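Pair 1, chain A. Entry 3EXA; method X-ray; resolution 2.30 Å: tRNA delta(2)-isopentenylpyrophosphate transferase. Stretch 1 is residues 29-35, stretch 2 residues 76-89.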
# COMPACT_ATOMS: atom_id res chain seq x y z
N GLY A 29 -11.31 38.62 10.07
CA GLY A 29 -11.02 37.23 9.76
C GLY A 29 -12.07 36.21 10.16
O GLY A 29 -13.06 36.55 10.81
N GLU A 30 -11.87 34.96 9.75
CA GLU A 30 -12.80 33.89 10.10
C GLU A 30 -12.02 32.83 10.86
O GLU A 30 -10.82 32.69 10.64
CB GLU A 30 -13.42 33.27 8.85
CG GLU A 30 -13.99 34.29 7.89
CD GLU A 30 -14.95 33.68 6.90
OE1 GLU A 30 -14.78 32.49 6.56
OE2 GLU A 30 -15.87 34.38 6.44
N VAL A 31 -12.67 32.09 11.75
CA VAL A 31 -11.92 31.09 12.51
C VAL A 31 -12.12 29.66 12.08
O VAL A 31 -13.25 29.20 11.90
CB VAL A 31 -12.24 31.13 14.03
CG1 VAL A 31 -11.40 30.08 14.75
CG2 VAL A 31 -11.96 32.51 14.60
N ILE A 32 -11.02 28.94 11.93
CA ILE A 32 -11.11 27.53 11.58
C ILE A 32 -10.71 26.81 12.86
O ILE A 32 -9.57 26.95 13.33
CB ILE A 32 -10.14 27.13 10.49
CG1 ILE A 32 -10.36 28.01 9.25
CG2 ILE A 32 -10.34 25.66 10.17
CD1 ILE A 32 -9.39 27.71 8.13
N SER A 33 -11.65 26.05 13.42
CA SER A 33 -11.41 25.31 14.65
C SER A 33 -10.41 24.19 14.42
O SER A 33 -10.61 23.35 13.55
CB SER A 33 -12.72 24.71 15.18
OG SER A 33 -12.47 23.92 16.33
N GLY A 34 -9.33 24.20 15.19
CA GLY A 34 -8.33 23.16 15.04
C GLY A 34 -8.50 22.03 16.03
O GLY A 34 -7.74 21.07 16.02
N ASP A 35 -9.51 22.14 16.89
CA ASP A 35 -9.78 21.13 17.92
C ASP A 35 -10.68 20.00 17.40
O ASP A 35 -11.89 20.16 17.28
CB ASP A 35 -10.41 21.82 19.13
CG ASP A 35 -10.77 20.85 20.24
OD1 ASP A 35 -10.95 21.32 21.38
OD2 ASP A 35 -10.88 19.64 19.97
N ASP A 76 -8.73 13.86 7.30
CA ASP A 76 -10.06 14.41 7.10
C ASP A 76 -10.00 15.90 7.40
O ASP A 76 -10.53 16.72 6.65
CB ASP A 76 -11.11 13.76 8.02
CG ASP A 76 -11.29 12.26 7.79
OD1 ASP A 76 -11.44 11.83 6.62
OD2 ASP A 76 -11.29 11.50 8.79
N PHE A 77 -9.35 16.27 8.50
CA PHE A 77 -9.26 17.67 8.88
C PHE A 77 -8.55 18.51 7.82
O PHE A 77 -9.04 19.57 7.43
CB PHE A 77 -8.53 17.82 10.21
CG PHE A 77 -8.24 19.25 10.58
CD1 PHE A 77 -6.93 19.71 10.64
CD2 PHE A 77 -9.28 20.14 10.83
CE1 PHE A 77 -6.66 21.04 10.93
CE2 PHE A 77 -9.01 21.48 11.12
CZ PHE A 77 -7.70 21.93 11.18
N GLN A 78 -7.40 18.03 7.35
CA GLN A 78 -6.60 18.72 6.34
C GLN A 78 -7.37 18.95 5.03
O GLN A 78 -7.28 20.03 4.45
CB GLN A 78 -5.32 17.93 6.09
CG GLN A 78 -4.38 18.54 5.04
CD GLN A 78 -3.15 17.68 4.79
OE1 GLN A 78 -2.25 17.60 5.62
NE2 GLN A 78 -3.12 17.01 3.63
N ASP A 79 -8.11 17.94 4.57
CA ASP A 79 -8.88 18.08 3.33
C ASP A 79 -10.01 19.11 3.50
O ASP A 79 -10.51 19.66 2.51
CB ASP A 79 -9.48 16.74 2.89
CG ASP A 79 -8.43 15.69 2.56
OD1 ASP A 79 -7.28 16.06 2.22
OD2 ASP A 79 -8.76 14.48 2.63
N LEU A 80 -10.43 19.36 4.74
CA LEU A 80 -11.49 20.34 4.97
C LEU A 80 -10.94 21.73 5.27
O LEU A 80 -11.54 22.73 4.88
CB LEU A 80 -12.40 19.90 6.13
CG LEU A 80 -13.34 18.72 5.87
CD1 LEU A 80 -13.96 18.29 7.18
CD2 LEU A 80 -14.41 19.11 4.87
N ALA A 81 -9.80 21.80 5.95
CA ALA A 81 -9.21 23.10 6.29
C ALA A 81 -8.54 23.80 5.12
O ALA A 81 -8.77 24.99 4.87
CB ALA A 81 -8.22 22.94 7.42
N THR A 82 -7.71 23.06 4.39
CA THR A 82 -6.99 23.66 3.27
C THR A 82 -7.94 24.40 2.32
O THR A 82 -7.75 25.59 2.07
CB THR A 82 -6.17 22.58 2.52
OG1 THR A 82 -5.29 21.92 3.45
CG2 THR A 82 -5.32 23.21 1.44
N PRO A 83 -8.98 23.73 1.81
CA PRO A 83 -9.89 24.43 0.90
C PRO A 83 -10.56 25.64 1.57
O PRO A 83 -10.81 26.67 0.93
CB PRO A 83 -10.89 23.35 0.50
CG PRO A 83 -10.09 22.08 0.64
CD PRO A 83 -9.34 22.31 1.93
N LEU A 84 -10.86 25.51 2.86
CA LEU A 84 -11.52 26.58 3.60
C LEU A 84 -10.66 27.83 3.68
O LEU A 84 -11.17 28.95 3.59
CB LEU A 84 -11.89 26.12 5.01
CG LEU A 84 -13.39 26.12 5.31
CD1 LEU A 84 -13.64 25.48 6.66
CD2 LEU A 84 -13.93 27.54 5.29
N ILE A 85 -9.35 27.66 3.84
CA ILE A 85 -8.46 28.80 3.91
C ILE A 85 -8.55 29.61 2.63
O ILE A 85 -8.50 30.84 2.65
CB ILE A 85 -7.02 28.34 4.14
CG1 ILE A 85 -6.86 27.89 5.60
CG2 ILE A 85 -6.04 29.43 3.77
CD1 ILE A 85 -5.54 27.21 5.88
N THR A 86 -8.70 28.90 1.51
CA THR A 86 -8.82 29.55 0.21
C THR A 86 -10.16 30.25 0.07
O THR A 86 -10.24 31.36 -0.45
CB THR A 86 -8.68 28.53 -0.94
OG1 THR A 86 -7.46 27.81 -0.80
CG2 THR A 86 -8.68 29.24 -2.29
N GLU A 87 -11.22 29.60 0.55
CA GLU A 87 -12.57 30.18 0.48
C GLU A 87 -12.66 31.43 1.35
O GLU A 87 -13.42 32.36 1.05
CB GLU A 87 -13.61 29.13 0.90
CG GLU A 87 -13.66 27.89 -0.00
CD GLU A 87 -14.39 26.71 0.63
OE1 GLU A 87 -15.52 26.89 1.12
OE2 GLU A 87 -13.83 25.58 0.62
N ILE A 88 -11.90 31.45 2.44
CA ILE A 88 -11.87 32.60 3.33
C ILE A 88 -11.10 33.73 2.65
O ILE A 88 -11.44 34.91 2.81
CB ILE A 88 -11.21 32.21 4.68
CG1 ILE A 88 -12.13 31.24 5.43
CG2 ILE A 88 -10.92 33.46 5.52
CD1 ILE A 88 -11.55 30.69 6.73
N HIS A 89 -10.08 33.38 1.87
CA HIS A 89 -9.30 34.39 1.15
C HIS A 89 -10.09 34.93 -0.02
O HIS A 89 -9.92 36.08 -0.41
CB HIS A 89 -7.98 33.81 0.66
CG HIS A 89 -6.87 33.94 1.65
ND1 HIS A 89 -6.35 35.16 2.01
CD2 HIS A 89 -6.23 33.01 2.39
CE1 HIS A 89 -5.42 34.97 2.94
NE2 HIS A 89 -5.33 33.68 3.19

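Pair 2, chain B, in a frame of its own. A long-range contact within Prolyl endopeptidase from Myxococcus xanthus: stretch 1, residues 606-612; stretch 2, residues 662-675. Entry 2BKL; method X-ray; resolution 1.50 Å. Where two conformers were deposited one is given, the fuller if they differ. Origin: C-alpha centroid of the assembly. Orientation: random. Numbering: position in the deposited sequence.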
# COMPACT_ATOMS: atom_id res chain seq x y z
N PRO B 606 -19.66 15.81 -10.02
CA PRO B 606 -20.18 14.62 -9.34
C PRO B 606 -20.32 14.87 -7.85
O PRO B 606 -19.57 15.67 -7.28
CB PRO B 606 -19.08 13.57 -9.58
CG PRO B 606 -18.23 14.08 -10.63
CD PRO B 606 -18.39 15.55 -10.69
N ALA B 607 -21.23 14.16 -7.21
CA ALA B 607 -21.28 14.13 -5.74
C ALA B 607 -19.93 13.65 -5.20
O ALA B 607 -19.34 12.76 -5.79
CB ALA B 607 -22.41 13.23 -5.27
N LEU B 608 -19.48 14.20 -4.07
CA LEU B 608 -18.16 13.93 -3.55
C LEU B 608 -18.22 13.54 -2.09
O LEU B 608 -18.81 14.27 -1.29
CB LEU B 608 -17.28 15.16 -3.74
CG LEU B 608 -15.89 15.15 -3.15
CD1 LEU B 608 -15.06 14.04 -3.81
CD2 LEU B 608 -15.20 16.51 -3.34
N LEU B 609 -17.62 12.40 -1.74
CA LEU B 609 -17.39 12.01 -0.36
C LEU B 609 -15.87 11.90 -0.14
O LEU B 609 -15.21 11.07 -0.74
CB LEU B 609 -18.06 10.67 -0.04
CG LEU B 609 -17.82 10.05 1.34
CD1 LEU B 609 -18.22 11.02 2.45
CD2 LEU B 609 -18.53 8.71 1.49
N MET B 610 -15.34 12.77 0.71
CA MET B 610 -13.92 12.82 1.05
C MET B 610 -13.77 11.99 2.32
O MET B 610 -14.34 12.34 3.37
CB MET B 610 -13.56 14.24 1.47
CG MET B 610 -13.07 15.29 0.51
SD MET B 610 -12.78 14.85 -1.12
CE MET B 610 -11.09 15.47 -1.23
N MET B 611 -12.95 10.97 2.28
CA MET B 611 -12.72 10.11 3.44
C MET B 611 -11.34 10.39 4.01
O MET B 611 -10.32 9.85 3.56
CB MET B 611 -12.89 8.65 3.12
CG MET B 611 -14.15 8.41 2.38
SD MET B 611 -14.98 6.82 2.40
CE MET B 611 -15.10 6.39 4.18
N ALA B 612 -11.33 11.22 5.03
CA ALA B 612 -10.08 11.68 5.64
C ALA B 612 -9.84 10.98 6.97
O ALA B 612 -10.70 10.28 7.50
CB ALA B 612 -10.15 13.17 5.84
N GLU B 662 -18.46 1.02 10.19
CA GLU B 662 -19.07 2.35 10.07
C GLU B 662 -18.65 3.06 8.78
O GLU B 662 -19.46 3.72 8.13
CB GLU B 662 -18.74 3.21 11.29
CG GLU B 662 -19.50 2.79 12.54
CD GLU B 662 -19.19 3.70 13.71
OE1 GLU B 662 -19.51 4.91 13.62
OE2 GLU B 662 -18.64 3.24 14.73
N SER B 663 -17.39 2.89 8.37
CA SER B 663 -16.91 3.60 7.20
C SER B 663 -17.57 3.02 5.95
O SER B 663 -17.95 3.77 5.06
CB SER B 663 -15.38 3.50 7.09
OG SER B 663 -14.81 4.25 8.15
N SER B 664 -17.72 1.70 5.90
CA SER B 664 -18.34 1.05 4.76
C SER B 664 -19.82 1.39 4.69
O SER B 664 -20.33 1.58 3.60
CB SER B 664 -18.13 -0.47 4.79
OG SER B 664 -16.75 -0.76 4.54
N VAL B 665 -20.52 1.43 5.83
CA VAL B 665 -21.91 1.83 5.85
C VAL B 665 -22.03 3.24 5.24
O VAL B 665 -22.91 3.52 4.42
CB VAL B 665 -22.53 1.78 7.28
CG1 VAL B 665 -23.93 2.38 7.28
CG2 VAL B 665 -22.55 0.33 7.82
N ASP B 666 -21.15 4.14 5.66
CA ASP B 666 -21.15 5.50 5.17
C ASP B 666 -20.89 5.56 3.67
O ASP B 666 -21.62 6.23 2.97
CB ASP B 666 -20.16 6.35 5.96
CG ASP B 666 -20.68 6.73 7.34
OD1 ASP B 666 -21.88 6.54 7.66
OD2 ASP B 666 -19.94 7.27 8.19
N LEU B 667 -19.87 4.87 3.19
CA LEU B 667 -19.51 4.86 1.79
C LEU B 667 -20.64 4.36 0.94
O LEU B 667 -21.05 5.03 -0.00
CB LEU B 667 -18.26 3.97 1.58
CG LEU B 667 -17.55 4.06 0.23
CD1 LEU B 667 -16.09 3.53 0.37
CD2 LEU B 667 -18.26 3.34 -0.86
N TYR B 668 -21.18 3.19 1.27
CA TYR B 668 -22.15 2.56 0.38
C TYR B 668 -23.52 3.23 0.50
O TYR B 668 -24.23 3.33 -0.51
CB TYR B 668 -22.17 1.01 0.51
CG TYR B 668 -20.93 0.41 -0.16
CD1 TYR B 668 -20.88 0.28 -1.53
CD2 TYR B 668 -19.83 -0.02 0.58
CE1 TYR B 668 -19.74 -0.23 -2.17
CE2 TYR B 668 -18.69 -0.56 -0.05
CZ TYR B 668 -18.66 -0.65 -1.44
OH TYR B 668 -17.56 -1.14 -2.13
N SER B 669 -23.87 3.76 1.67
CA SER B 669 -25.11 4.53 1.77
C SER B 669 -25.03 5.87 0.99
O SER B 669 -26.01 6.25 0.36
CB SER B 669 -25.58 4.67 3.22
OG SER B 669 -24.79 5.57 3.98
N PHE B 670 -23.87 6.53 0.96
CA PHE B 670 -23.62 7.68 0.09
C PHE B 670 -23.87 7.30 -1.37
O PHE B 670 -24.58 7.98 -2.10
CB PHE B 670 -22.17 8.17 0.30
CG PHE B 670 -21.67 9.13 -0.76
CD1 PHE B 670 -22.05 10.48 -0.77
CD2 PHE B 670 -20.79 8.69 -1.73
CE1 PHE B 670 -21.55 11.36 -1.74
CE2 PHE B 670 -20.31 9.53 -2.68
CZ PHE B 670 -20.70 10.88 -2.69
N LEU B 671 -23.29 6.18 -1.79
CA LEU B 671 -23.45 5.74 -3.16
C LEU B 671 -24.90 5.44 -3.50
O LEU B 671 -25.39 5.83 -4.58
CB LEU B 671 -22.54 4.54 -3.47
CG LEU B 671 -21.04 4.84 -3.46
CD1 LEU B 671 -20.25 3.59 -3.81
CD2 LEU B 671 -20.68 5.97 -4.43
N PHE B 672 -25.59 4.73 -2.60
CA PHE B 672 -26.98 4.36 -2.85
C PHE B 672 -27.80 5.62 -3.01
O PHE B 672 -28.70 5.66 -3.83
CB PHE B 672 -27.56 3.55 -1.67
CG PHE B 672 -27.10 2.13 -1.60
CD1 PHE B 672 -26.55 1.48 -2.69
CD2 PHE B 672 -27.29 1.42 -0.43
CE1 PHE B 672 -26.16 0.14 -2.59
CE2 PHE B 672 -26.89 0.10 -0.33
CZ PHE B 672 -26.34 -0.54 -1.42
N GLN B 673 -27.51 6.65 -2.22
CA GLN B 673 -28.24 7.92 -2.31
C GLN B 673 -27.97 8.61 -3.64
O GLN B 673 -28.89 8.93 -4.40
CB GLN B 673 -27.86 8.86 -1.16
CG GLN B 673 -28.45 10.26 -1.27
CD GLN B 673 -29.94 10.31 -1.10
OE1 GLN B 673 -30.62 11.11 -1.77
NE2 GLN B 673 -30.48 9.48 -0.21
N VAL B 674 -26.70 8.83 -3.95
CA VAL B 674 -26.36 9.74 -5.04
C VAL B 674 -26.46 9.09 -6.40
O VAL B 674 -26.66 9.79 -7.38
CB VAL B 674 -24.96 10.41 -4.82
CG1 VAL B 674 -24.95 11.17 -3.52
CG2 VAL B 674 -23.85 9.42 -4.86
N LEU B 675 -26.38 7.76 -6.48
CA LEU B 675 -26.64 7.03 -7.73
C LEU B 675 -28.09 6.50 -7.81
O LEU B 675 -28.43 5.80 -8.79
CB LEU B 675 -25.66 5.89 -7.89
CG LEU B 675 -24.18 6.27 -7.80
CD1 LEU B 675 -23.35 5.00 -7.99
CD2 LEU B 675 -23.75 7.37 -8.78

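Both pairs set a short strand against a helix that runs nearly antiparallel to it. The angle between strand and helix directions is 168° in pair 1 and 174° in pair 2. The axes approach to 9.5 Å and 9.9 Å. The central backbones superpose with an RMSD of 0.8 Å. Buried area is also similar, 369 Å² and 351 Å². No hydrogen bond crosses either interface, so both rest on side-chain packing and van der Waals contact.

Glu A30 matches Ala B607, and Ile A88 matches Val B674. All four point toward the opposing stretch. In pair 1 the long acid reaches the helix, with Glu A30 OE1 3.1 Å from Ile A88 CG1. This is a close contact of a polar atom with a carbon. In pair 2 both side chains are smaller. The contact there is apolar, with Ala B607 CB 3.7 Å from Val B674 CG1.

Ile A32 matches Leu B609, the middle residue of each strand-bearing stretch. Both point toward the helix and share two partner positions, Ala A81 / Leu B667 and Leu A84 / Phe B670, but Ile A32 also touches Phe A77, Ile A85 and Ile A88. Its CD1 lies 3.6 Å from Ile A85 CG1, and its CG1 lies 3.9 Å from Ile A88 CD1. Leu B609 places CB over one face of the Phe B670 ring, 3.6 Å from the ring centroid, in a CH-pi contact. Its CD2 continues to Leu B667 CA at 4.0 Å.

Leu A84 matches Phe B670, and both point toward the strand. Leu A84 contributes little area; its CB is 4.3 Å from Ile A32 CD1. Phe B670 covers much more. Its CZ also reaches the strand backbone, 3.6 Å from Leu B609 N and 3.8 Å from Ala B607 C.

Ala A81 matches Leu B667. Ala A81 points toward the strand, and its CB is 4.4 Å from Ile A32 CG2. Leu B667 points sideways, yet its CD1 reaches Met B611 SD at 4.0 Å.

At the far end the large side chain changes sides. Phe A77 matches Ser B663, and Gly A34 matches Met B611. In pair 1 the helix supplies the bulk: Phe A77 CZ is 4.1 Å from Gly A34 CA, and Phe A77 CE2 is 3.5 Å from Ser A33 O. In pair 2 the strand supplies it. Met B611 points toward the helix, and its CE lies 4.1 Å from Ser B663 CB. Thus the aromatic ring sits at Phe A77 in pair 1, but at Phe B670, seven residues further along the matched helix, in pair 2.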